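PDB 6AQZ: gdp-l-fucose synthetase from Naegleria fowleri, which probably catalyses the NADPH-dependent epimerisation and reduction that convert GDP-4-keto-6-deoxy-D-mannose to GDP-L-fucose. Local coordinates for residues D198-E203 and Q330-N335; N111-C116 and D166-W171; N96-F101 and P151-N156. All coordinates share one frame; numbering follows the deposited sequence.

The three contacts divide between the dimer-facing helices of the Rossmann-type domain and the chain's C-terminal helix. Contacts 2 and 3 share helix 98-118 and alternate along the chain, in the order 96-101, 111-116, 151-156 and 166-171. Contact 3 ties the start of that helix to the loop leading into helix 156-179, whereas contact 2 packs the two helices together farther along; their centres are about 21 Å apart, and both lie at the subunit interface. Contact 1 comes later, joining the loop after strand 184-194 to helix 321-335. Its centre lies about 33 Å from that of contact 2, across the chain's centre, and about 26 Å from that of contact 3.

Contact 1. Residues D198-E203 and Q330-N335; sequences DNFNVE and QWFLEN
Two first torsions set the aromatic pair face to face: CG of Phe-200 lies anti to its carbonyl carbon (chi1 -63°), while CG of Phe-332 lies opposite its backbone N (chi1 -171°), so that each ring is carried across the gap. The two side chains run antiparallel alongside each other. The result is an offset face-to-face stack, with the Phe-200 and Phe-332 ring centroids 4.4 Å apart and the planes inclined by 27°. The displacement shows in the closest approach, Phe-332 CE1 to Phe-200 CG at 3.7 Å; the same CE1 reaches Phe-200 CB at 4.0 Å. Trp-331 adds its six-membered ring obliquely, its CZ3 lying 3.7 Å from Phe-200 CE2. The loop after strand 184-194 thereby meets the C-terminal helix 321-335, with the Phe-200 side chain about 9 Å from the bound NADP.

Both sides have local fastenings. Asn-335 ND2 donates to Trp-331 O at 3.0 Å, on a lone pair in the carbonyl plane, and the same nitrogen lies over the indole face. In the loop, Asn-199 OD1 accepts from Asn-201 N at 3.2 Å, an Asx turn with Phe-200 at its middle. Pro-209 also packs on Phe-200, and Ala-339 and Phe-283 pack on Phe-332.

No hydrogen bond crosses between the segments. Cohesion probably rests on hydrophobic and dispersion contact between the buried Phe-200 and Phe-332 rings, with the partly exposed Trp-331 at the side.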
loop_
_atom_site.group_PDB
_atom_site.type_symbol
_atom_site.label_atom_id
_atom_site.label_comp_id
_atom_site.label_asym_id
_atom_site.label_seq_id
_atom_site.Cartn_x
_atom_site.Cartn_y
_atom_site.Cartn_z
ATOM N N ASP A 198 4.574 5.229 -28.475
ATOM C CA ASP A 198 5.264 5.559 -27.241
ATOM C C ASP A 198 5.164 7.053 -26.963
ATOM O O ASP A 198 4.556 7.815 -27.717
ATOM C CB ASP A 198 6.723 5.133 -27.340
ATOM C CG ASP A 198 7.324 4.765 -25.997
ATOM O OD1 ASP A 198 6.797 5.219 -24.961
ATOM O OD2 ASP A 198 8.346 4.043 -26.000
ATOM N N ASN A 199 5.727 7.471 -25.833
ATOM C CA ASN A 199 5.858 8.882 -25.489
ATOM C C ASN A 199 7.284 9.308 -25.818
ATOM O O ASN A 199 8.225 8.919 -25.124
ATOM C CB ASN A 199 5.530 9.130 -24.018
ATOM C CG ASN A 199 5.621 10.592 -23.654
ATOM O OD1 ASN A 199 5.936 11.442 -24.498
ATOM N ND2 ASN A 199 5.316 10.908 -22.413
ATOM N N PHE A 200 7.446 10.115 -26.870
ATOM C CA PHE A 200 8.770 10.456 -27.363
ATOM C C PHE A 200 9.277 11.808 -26.880
ATOM O O PHE A 200 10.246 12.324 -27.442
ATOM C CB PHE A 200 8.776 10.418 -28.882
ATOM C CG PHE A 200 8.504 9.068 -29.440
ATOM C CD1 PHE A 200 9.533 8.189 -29.677
ATOM C CD2 PHE A 200 7.209 8.678 -29.729
ATOM C CE1 PHE A 200 9.273 6.940 -30.209
ATOM C CE2 PHE A 200 6.942 7.436 -30.257
ATOM C CZ PHE A 200 7.976 6.568 -30.507
ATOM N N ASN A 201 8.651 12.389 -25.864
ATOM C CA ASN A 201 9.158 13.616 -25.269
ATOM C C ASN A 201 10.516 13.344 -24.638
ATOM O O ASN A 201 10.630 12.479 -23.765
ATOM C CB ASN A 201 8.164 14.111 -24.213
ATOM C CG ASN A 201 8.583 15.432 -23.577
ATOM O OD1 ASN A 201 9.320 15.448 -22.589
ATOM N ND2 ASN A 201 8.076 16.539 -24.111
ATOM N N VAL A 202 11.543 14.094 -25.044
ATOM C CA VAL A 202 12.875 13.849 -24.499
ATOM C C VAL A 202 12.910 14.111 -22.993
ATOM O O VAL A 202 13.667 13.461 -22.265
ATOM C CB VAL A 202 13.945 14.683 -25.224
ATOM C CG1 VAL A 202 13.921 14.424 -26.739
ATOM C CG2 VAL A 202 13.751 16.147 -24.909
ATOM N N GLU A 203 12.094 15.044 -22.491
ATOM C CA GLU A 203 12.178 15.392 -21.074
ATOM C C GLU A 203 11.443 14.373 -20.215
ATOM O O GLU A 203 11.984 13.897 -19.216
ATOM C CB GLU A 203 11.632 16.805 -20.830
ATOM N N GLN A 330 10.751 3.474 -38.379
ATOM C CA GLN A 330 9.926 3.673 -39.573
ATOM C C GLN A 330 8.538 4.164 -39.188
ATOM O O GLN A 330 7.981 5.043 -39.851
ATOM C CB GLN A 330 9.836 2.392 -40.405
ATOM N N TRP A 331 7.967 3.609 -38.111
ATOM C CA TRP A 331 6.689 4.118 -37.618
ATOM C C TRP A 331 6.814 5.581 -37.224
ATOM O O TRP A 331 5.921 6.390 -37.498
ATOM C CB TRP A 331 6.191 3.292 -36.416
ATOM C CG TRP A 331 4.886 3.836 -35.898
ATOM C CD1 TRP A 331 3.633 3.452 -36.264
ATOM C CD2 TRP A 331 4.718 4.904 -34.954
ATOM N NE1 TRP A 331 2.696 4.218 -35.616
ATOM C CE2 TRP A 331 3.338 5.116 -34.806
ATOM C CE3 TRP A 331 5.601 5.700 -34.228
ATOM C CZ2 TRP A 331 2.821 6.084 -33.950
ATOM C CZ3 TRP A 331 5.087 6.675 -33.403
ATOM C CH2 TRP A 331 3.715 6.853 -33.258
ATOM N N PHE A 332 7.910 5.927 -36.560
ATOM C CA PHE A 332 8.097 7.280 -36.065
ATOM C C PHE A 332 8.225 8.277 -37.212
ATOM O O PHE A 332 7.606 9.349 -37.182
ATOM C CB PHE A 332 9.329 7.303 -35.158
ATOM C CG PHE A 332 9.514 8.574 -34.407
ATOM C CD1 PHE A 332 8.491 9.093 -33.634
ATOM C CD2 PHE A 332 10.728 9.235 -34.430
ATOM C CE1 PHE A 332 8.672 10.275 -32.914
ATOM C CE2 PHE A 332 10.916 10.405 -33.708
ATOM C CZ PHE A 332 9.889 10.921 -32.947
ATOM N N LEU A 333 8.975 7.916 -38.253
ATOM C CA LEU A 333 9.126 8.820 -39.389
ATOM C C LEU A 333 7.799 9.019 -40.102
ATOM O O LEU A 333 7.434 10.148 -40.438
ATOM C CB LEU A 333 10.188 8.284 -40.351
ATOM C CG LEU A 333 11.599 8.306 -39.764
ATOM C CD1 LEU A 333 12.563 7.486 -40.615
ATOM C CD2 LEU A 333 12.078 9.735 -39.635
ATOM N N GLU A 334 7.042 7.938 -40.306
ATOM C CA GLU A 334 5.785 8.059 -41.035
ATOM C C GLU A 334 4.696 8.752 -40.226
ATOM O O GLU A 334 3.757 9.277 -40.825
ATOM C CB GLU A 334 5.292 6.687 -41.493
ATOM N N ASN A 335 4.798 8.796 -38.892
ATOM C CA ASN A 335 3.699 9.306 -38.074
ATOM C C ASN A 335 4.104 10.453 -37.155
ATOM O O ASN A 335 3.323 10.829 -36.278
ATOM C CB ASN A 335 3.098 8.180 -37.231
ATOM C CG ASN A 335 2.390 7.148 -38.069
ATOM O OD1 ASN A 335 1.276 7.384 -38.533
ATOM N ND2 ASN A 335 3.031 5.998 -38.278
#

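Contact 2. Residues N111-C116 and D166-W171; sequences NILTCC and DMLGRW
On the helix whose Leu-168 and Gly-169 pack against Leu-113, Asp-166 OD2 is gripped by two nitrogens of Arg-170, one turn on. Arg-170 NE lies 3.0 Å from Asp-166 OD2 and above the carboxylate plane (37° out of it), whereas Arg-170 NH2, 3.1 Å from the same Asp-166 OD2, meets its syn lone pair. OD2 lies nearly in the guanidinium plane, so this is a side-on, two-nitrogen salt bridge to a single atom. His-147 NE2 also bonds to OD2, and Glu-258 pairs with Arg-170 NH1; together these bonds would restrain the guanidinium's rotation.

The interhelical contact itself is apolar, with no hydrogen bond between the segments. Leu-113 CD2 is the principal probe: it rests on the backbone of Gly-169, reaching Gly-169 N at 3.6 Å and Gly-169 CA at 3.8 Å. The CA atoms of Leu-113 and Gly-169 lie 7.1 Å apart, the nearest such pair across the two segments. Alongside, Leu-168 sends its branch back past the intruding methyl, with its CG 3.9 Å from Leu-113 CD2 and its own CD2 4.0 Å from Leu-113 CB.

Leu-113 also touches His-83 and Ser-126, placing the joint between helices 98-118 and 156-179 against the parallel strands 80-83 and 123-127 of the mixed central sheet. Toward the second subunit, Leu-168 meets Trp-102 and Thr-114 meets Leu-103 of that subunit's helix 98-118, so both helices pack at the dimer interface.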
loop_
_atom_site.group_PDB
_atom_site.type_symbol
_atom_site.label_atom_id
_atom_site.label_comp_id
_atom_site.label_asym_id
_atom_site.label_seq_id
_atom_site.Cartn_x
_atom_site.Cartn_y
_atom_site.Cartn_z
ATOM N N ASN A 111 -10.742 0.760 -8.233
ATOM C CA ASN A 111 -11.987 0.799 -8.996
ATOM C C ASN A 111 -12.046 -0.327 -10.023
ATOM O O ASN A 111 -13.060 -1.023 -10.130
ATOM C CB ASN A 111 -12.160 2.155 -9.671
ATOM C CG ASN A 111 -12.312 3.269 -8.672
ATOM O OD1 ASN A 111 -12.605 3.025 -7.487
ATOM N ND2 ASN A 111 -12.088 4.510 -9.129
ATOM N N ILE A 112 -10.962 -0.518 -10.789
ATOM C CA ILE A 112 -10.990 -1.449 -11.918
ATOM C C ILE A 112 -11.141 -2.892 -11.431
ATOM O O ILE A 112 -11.992 -3.643 -11.928
ATOM C CB ILE A 112 -9.739 -1.271 -12.805
ATOM C CG1 ILE A 112 -9.788 0.070 -13.531
ATOM C CG2 ILE A 112 -9.686 -2.338 -13.886
ATOM C CD1 ILE A 112 -10.854 0.108 -14.587
ATOM N N LEU A 113 -10.331 -3.302 -10.449
ATOM C CA LEU A 113 -10.443 -4.674 -9.930
ATOM C C LEU A 113 -11.789 -4.899 -9.257
ATOM O O LEU A 113 -12.376 -5.974 -9.379
ATOM C CB LEU A 113 -9.316 -5.007 -8.950
ATOM C CG LEU A 113 -8.088 -5.658 -9.629
ATOM C CD1 LEU A 113 -7.569 -4.792 -10.777
ATOM C CD2 LEU A 113 -6.969 -5.947 -8.640
ATOM N N THR A 114 -12.297 -3.901 -8.541
ATOM C CA THR A 114 -13.629 -4.039 -7.963
ATOM C C THR A 114 -14.689 -4.197 -9.050
ATOM O O THR A 114 -15.569 -5.054 -8.946
ATOM C CB THR A 114 -13.935 -2.857 -7.037
ATOM O OG1 THR A 114 -13.037 -2.887 -5.917
ATOM C CG2 THR A 114 -15.341 -2.945 -6.507
ATOM N N CYS A 115 -14.620 -3.393 -10.106
ATOM C CA CYS A 115 -15.541 -3.608 -11.213
ATOM C C CYS A 115 -15.349 -4.986 -11.828
ATOM O O CYS A 115 -16.315 -5.619 -12.266
ATOM C CB CYS A 115 -15.354 -2.533 -12.284
ATOM S SG CYS A 115 -16.099 -0.991 -11.861
ATOM N N CYS A 116 -14.104 -5.452 -11.910
ATOM C CA CYS A 116 -13.869 -6.759 -12.504
ATOM C C CYS A 116 -14.584 -7.838 -11.721
ATOM O O CYS A 116 -15.178 -8.753 -12.301
ATOM C CB CYS A 116 -12.375 -7.053 -12.577
ATOM S SG CYS A 116 -11.576 -6.127 -13.839
ATOM N N ASP A 166 -1.139 -5.730 -7.040
ATOM C CA ASP A 166 -0.886 -7.154 -6.914
ATOM C C ASP A 166 -1.623 -7.737 -5.710
ATOM O O ASP A 166 -2.284 -8.784 -5.829
ATOM C CB ASP A 166 0.619 -7.407 -6.816
ATOM C CG ASP A 166 0.941 -8.850 -6.394
ATOM O OD1 ASP A 166 0.599 -9.776 -7.148
ATOM O OD2 ASP A 166 1.545 -9.061 -5.315
ATOM N N MET A 167 -1.530 -7.070 -4.539
ATOM C CA MET A 167 -2.195 -7.603 -3.339
ATOM C C MET A 167 -3.705 -7.610 -3.511
ATOM O O MET A 167 -4.362 -8.602 -3.192
ATOM C CB MET A 167 -1.839 -6.819 -2.071
ATOM C CG MET A 167 -0.416 -6.996 -1.551
ATOM S SD MET A 167 0.063 -8.737 -1.357
ATOM C CE MET A 167 -1.184 -9.358 -0.214
ATOM N N LEU A 168 -4.270 -6.535 -4.068
ATOM C CA LEU A 168 -5.720 -6.488 -4.216
ATOM C C LEU A 168 -6.230 -7.638 -5.076
ATOM O O LEU A 168 -7.304 -8.190 -4.805
ATOM C CB LEU A 168 -6.153 -5.144 -4.812
ATOM C CG LEU A 168 -7.684 -5.029 -4.906
ATOM C CD1 LEU A 168 -8.357 -5.336 -3.560
ATOM C CD2 LEU A 168 -8.101 -3.651 -5.443
ATOM N N GLY A 169 -5.461 -8.028 -6.105
ATOM C CA GLY A 169 -5.829 -9.186 -6.911
ATOM C C GLY A 169 -5.825 -10.475 -6.102
ATOM O O GLY A 169 -6.693 -11.338 -6.271
ATOM N N ARG A 170 -4.816 -10.649 -5.247
ATOM C CA ARG A 170 -4.784 -11.852 -4.428
ATOM C C ARG A 170 -5.993 -11.900 -3.501
ATOM O O ARG A 170 -6.638 -12.946 -3.356
ATOM C CB ARG A 170 -3.483 -11.898 -3.632
ATOM C CG ARG A 170 -2.230 -11.840 -4.488
ATOM C CD ARG A 170 -1.012 -11.712 -3.582
ATOM N NE ARG A 170 0.211 -11.505 -4.338
ATOM C CZ ARG A 170 1.067 -12.465 -4.667
ATOM N NH1 ARG A 170 0.838 -13.740 -4.285
ATOM N NH2 ARG A 170 2.162 -12.143 -5.354
ATOM N N TRP A 171 -6.354 -10.750 -2.928
ATOM C CA TRP A 171 -7.493 -10.676 -2.025
ATOM C C TRP A 171 -8.805 -10.910 -2.773
ATOM O O TRP A 171 -9.704 -11.578 -2.257
ATOM C CB TRP A 171 -7.489 -9.313 -1.326
ATOM C CG TRP A 171 -6.303 -9.134 -0.436
ATOM C CD1 TRP A 171 -5.667 -10.115 0.274
ATOM C CD2 TRP A 171 -5.584 -7.916 -0.171
ATOM N NE1 TRP A 171 -4.616 -9.583 0.974
ATOM C CE2 TRP A 171 -4.541 -8.238 0.727
ATOM C CE3 TRP A 171 -5.720 -6.592 -0.603
ATOM C CZ2 TRP A 171 -3.647 -7.286 1.212
ATOM C CZ3 TRP A 171 -4.826 -5.647 -0.127
ATOM C CH2 TRP A 171 -3.801 -6.000 0.771
#

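Contact 3. Residues N96-F101 and P151-N156; sequences NFKVSF and PHFSNN
Lys-98 NZ is the focus of the first shell and meets three groups of 151-156. The shortest bond runs from Lys-98 NZ to the backbone oxygen Phe-153 O, at 2.8 Å. A second goes to Asn-156 OD1, 3.2 Å from Lys-98 NZ, with the donor well above the amide's carbonyl plane (51° out of it) rather than on a lone pair. The third is a cation-pi contact: Lys-98 NZ stands 3.6 Å from the Phe-153 ring centroid and 18° off the normal, over the face, with Phe-153 CE1 its closest ring atom at 3.4 Å. Phe-153 thus offers the ammonium both its carbonyl and its ring. Lys-98 CE follows, 3.5 Å from Phe-153 O.

Beyond CG the lysine is fully extended, spanning from the first turn of helix 98-118 to the loop. Asn-156 places its CG between its backbone N and carbonyl carbon (chi1 60°), and its side chain crosses that of Lys-98 at about a right angle, bringing OD1 to NZ. Asn-155 occupies the N-cap position of helix 156-179, though its side chain makes no capping bond, and His-152 ND1 and Ser-154 OG share a hydrogen bond at 2.9 Å within the loop. The contact lies at the subunit interface: Trp-171 of the second subunit packs on Lys-98 and gives Asn-156 OD1 a weak hydrogen bond from its NE1.

Within the chain two carbonyl oxygens and a pi face receive the ammonium, while Glu-174 of the second subunit is only a long, weak ion-pair partner. Such surroundings would probably favour the protonated amine.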
loop_
_atom_site.group_PDB
_atom_site.type_symbol
_atom_site.label_atom_id
_atom_site.label_comp_id
_atom_site.label_asym_id
_atom_site.label_seq_id
_atom_site.Cartn_x
_atom_site.Cartn_y
_atom_site.Cartn_z
ATOM N N ASN A 96 2.351 16.055 -10.239
ATOM C CA ASN A 96 3.383 15.030 -10.100
ATOM C C ASN A 96 3.961 14.905 -8.688
ATOM O O ASN A 96 4.990 14.244 -8.526
ATOM C CB ASN A 96 4.522 15.282 -11.104
ATOM C CG ASN A 96 4.059 15.180 -12.562
ATOM O OD1 ASN A 96 3.145 14.413 -12.882
ATOM N ND2 ASN A 96 4.673 15.975 -13.446
ATOM N N PHE A 97 3.349 15.509 -7.664
ATOM C CA PHE A 97 3.762 15.189 -6.299
ATOM C C PHE A 97 3.597 13.700 -6.045
ATOM O O PHE A 97 2.773 13.026 -6.678
ATOM C CB PHE A 97 2.959 15.980 -5.273
ATOM C CG PHE A 97 3.294 17.445 -5.240
ATOM C CD1 PHE A 97 4.486 17.878 -4.697
ATOM C CD2 PHE A 97 2.414 18.386 -5.756
ATOM C CE1 PHE A 97 4.805 19.243 -4.657
ATOM C CE2 PHE A 97 2.727 19.756 -5.727
ATOM C CZ PHE A 97 3.920 20.177 -5.174
ATOM N N LYS A 98 4.421 13.160 -5.146
ATOM C CA LYS A 98 4.242 11.747 -4.802
ATOM C C LYS A 98 2.817 11.452 -4.368
ATOM O O LYS A 98 2.292 10.385 -4.684
ATOM C CB LYS A 98 5.233 11.314 -3.724
ATOM C CG LYS A 98 6.609 11.022 -4.292
ATOM C CD LYS A 98 7.497 10.442 -3.245
ATOM C CE LYS A 98 8.857 10.133 -3.781
ATOM N NZ LYS A 98 9.700 9.673 -2.654
ATOM N N VAL A 99 2.151 12.418 -3.723
ATOM C CA VAL A 99 0.756 12.245 -3.316
ATOM C C VAL A 99 -0.096 11.789 -4.491
ATOM O O VAL A 99 -0.818 10.786 -4.406
ATOM C CB VAL A 99 0.223 13.561 -2.719
ATOM C CG1 VAL A 99 -1.275 13.598 -2.713
ATOM C CG2 VAL A 99 0.716 13.723 -1.297
ATOM N N SER A 100 0.046 12.461 -5.635
ATOM C CA SER A 100 -0.779 12.117 -6.790
ATOM C C SER A 100 -0.452 10.717 -7.317
ATOM O O SER A 100 -1.357 9.947 -7.656
ATOM C CB SER A 100 -0.591 13.171 -7.871
ATOM O OG SER A 100 -1.294 14.348 -7.545
ATOM N N PHE A 101 0.830 10.351 -7.356
ATOM C CA PHE A 101 1.178 9.018 -7.835
ATOM C C PHE A 101 0.561 7.929 -6.969
ATOM O O PHE A 101 0.266 6.837 -7.474
ATOM C CB PHE A 101 2.690 8.835 -7.897
ATOM C CG PHE A 101 3.333 9.447 -9.108
ATOM C CD1 PHE A 101 3.438 8.729 -10.288
ATOM C CD2 PHE A 101 3.860 10.725 -9.061
ATOM C CE1 PHE A 101 4.041 9.294 -11.428
ATOM C CE2 PHE A 101 4.465 11.288 -10.175
ATOM C CZ PHE A 101 4.554 10.574 -11.360
ATOM N N PRO A 151 10.649 -0.350 -1.729
ATOM C CA PRO A 151 11.213 0.006 -3.044
ATOM C C PRO A 151 12.160 1.192 -2.955
ATOM O O PRO A 151 12.339 1.770 -1.878
ATOM C CB PRO A 151 9.971 0.326 -3.884
ATOM C CG PRO A 151 8.990 0.868 -2.867
ATOM C CD PRO A 151 9.244 0.069 -1.590
ATOM N N HIS A 152 12.787 1.554 -4.070
ATOM C CA HIS A 152 13.642 2.728 -4.063
ATOM C C HIS A 152 12.826 3.971 -3.738
ATOM O O HIS A 152 11.640 4.068 -4.055
ATOM C CB HIS A 152 14.342 2.913 -5.407
ATOM C CG HIS A 152 15.399 3.973 -5.386
ATOM N ND1 HIS A 152 15.160 5.271 -5.781
ATOM C CD2 HIS A 152 16.698 3.931 -5.002
ATOM C CE1 HIS A 152 16.265 5.982 -5.653
ATOM N NE2 HIS A 152 17.214 5.193 -5.181
ATOM N N PHE A 153 13.494 4.933 -3.105
ATOM C CA PHE A 153 12.821 6.132 -2.624
ATOM C C PHE A 153 12.246 6.976 -3.768
ATOM O O PHE A 153 11.149 7.535 -3.643
ATOM C CB PHE A 153 13.820 6.937 -1.791
ATOM C CG PHE A 153 13.393 8.335 -1.502
ATOM C CD1 PHE A 153 12.481 8.593 -0.486
ATOM C CD2 PHE A 153 13.915 9.399 -2.226
ATOM C CE1 PHE A 153 12.087 9.889 -0.205
ATOM C CE2 PHE A 153 13.523 10.697 -1.952
ATOM C CZ PHE A 153 12.607 10.941 -0.937
ATOM N N SER A 154 12.944 7.049 -4.906
ATOM C CA SER A 154 12.598 8.063 -5.902
ATOM C C SER A 154 11.195 7.865 -6.478
ATOM O O SER A 154 10.529 8.841 -6.837
ATOM C CB SER A 154 13.652 8.105 -7.020
ATOM O OG SER A 154 13.748 6.883 -7.733
ATOM N N ASN A 155 10.716 6.630 -6.573
ATOM C CA ASN A 155 9.396 6.413 -7.154
ATOM C C ASN A 155 8.521 5.582 -6.229
ATOM O O ASN A 155 7.699 4.775 -6.692
ATOM C CB ASN A 155 9.521 5.749 -8.527
ATOM C CG ASN A 155 10.087 4.328 -8.440
ATOM O OD1 ASN A 155 10.799 3.983 -7.492
ATOM N ND2 ASN A 155 9.763 3.500 -9.427
ATOM N N ASN A 156 8.671 5.754 -4.912
ATOM C CA ASN A 156 8.082 4.742 -4.042
ATOM C C ASN A 156 6.558 4.824 -3.980
ATOM O O ASN A 156 5.913 3.806 -3.701
ATOM C CB ASN A 156 8.721 4.775 -2.650
ATOM C CG ASN A 156 8.569 6.101 -1.932
ATOM O OD1 ASN A 156 7.923 7.044 -2.402
ATOM N ND2 ASN A 156 9.215 6.184 -0.784
#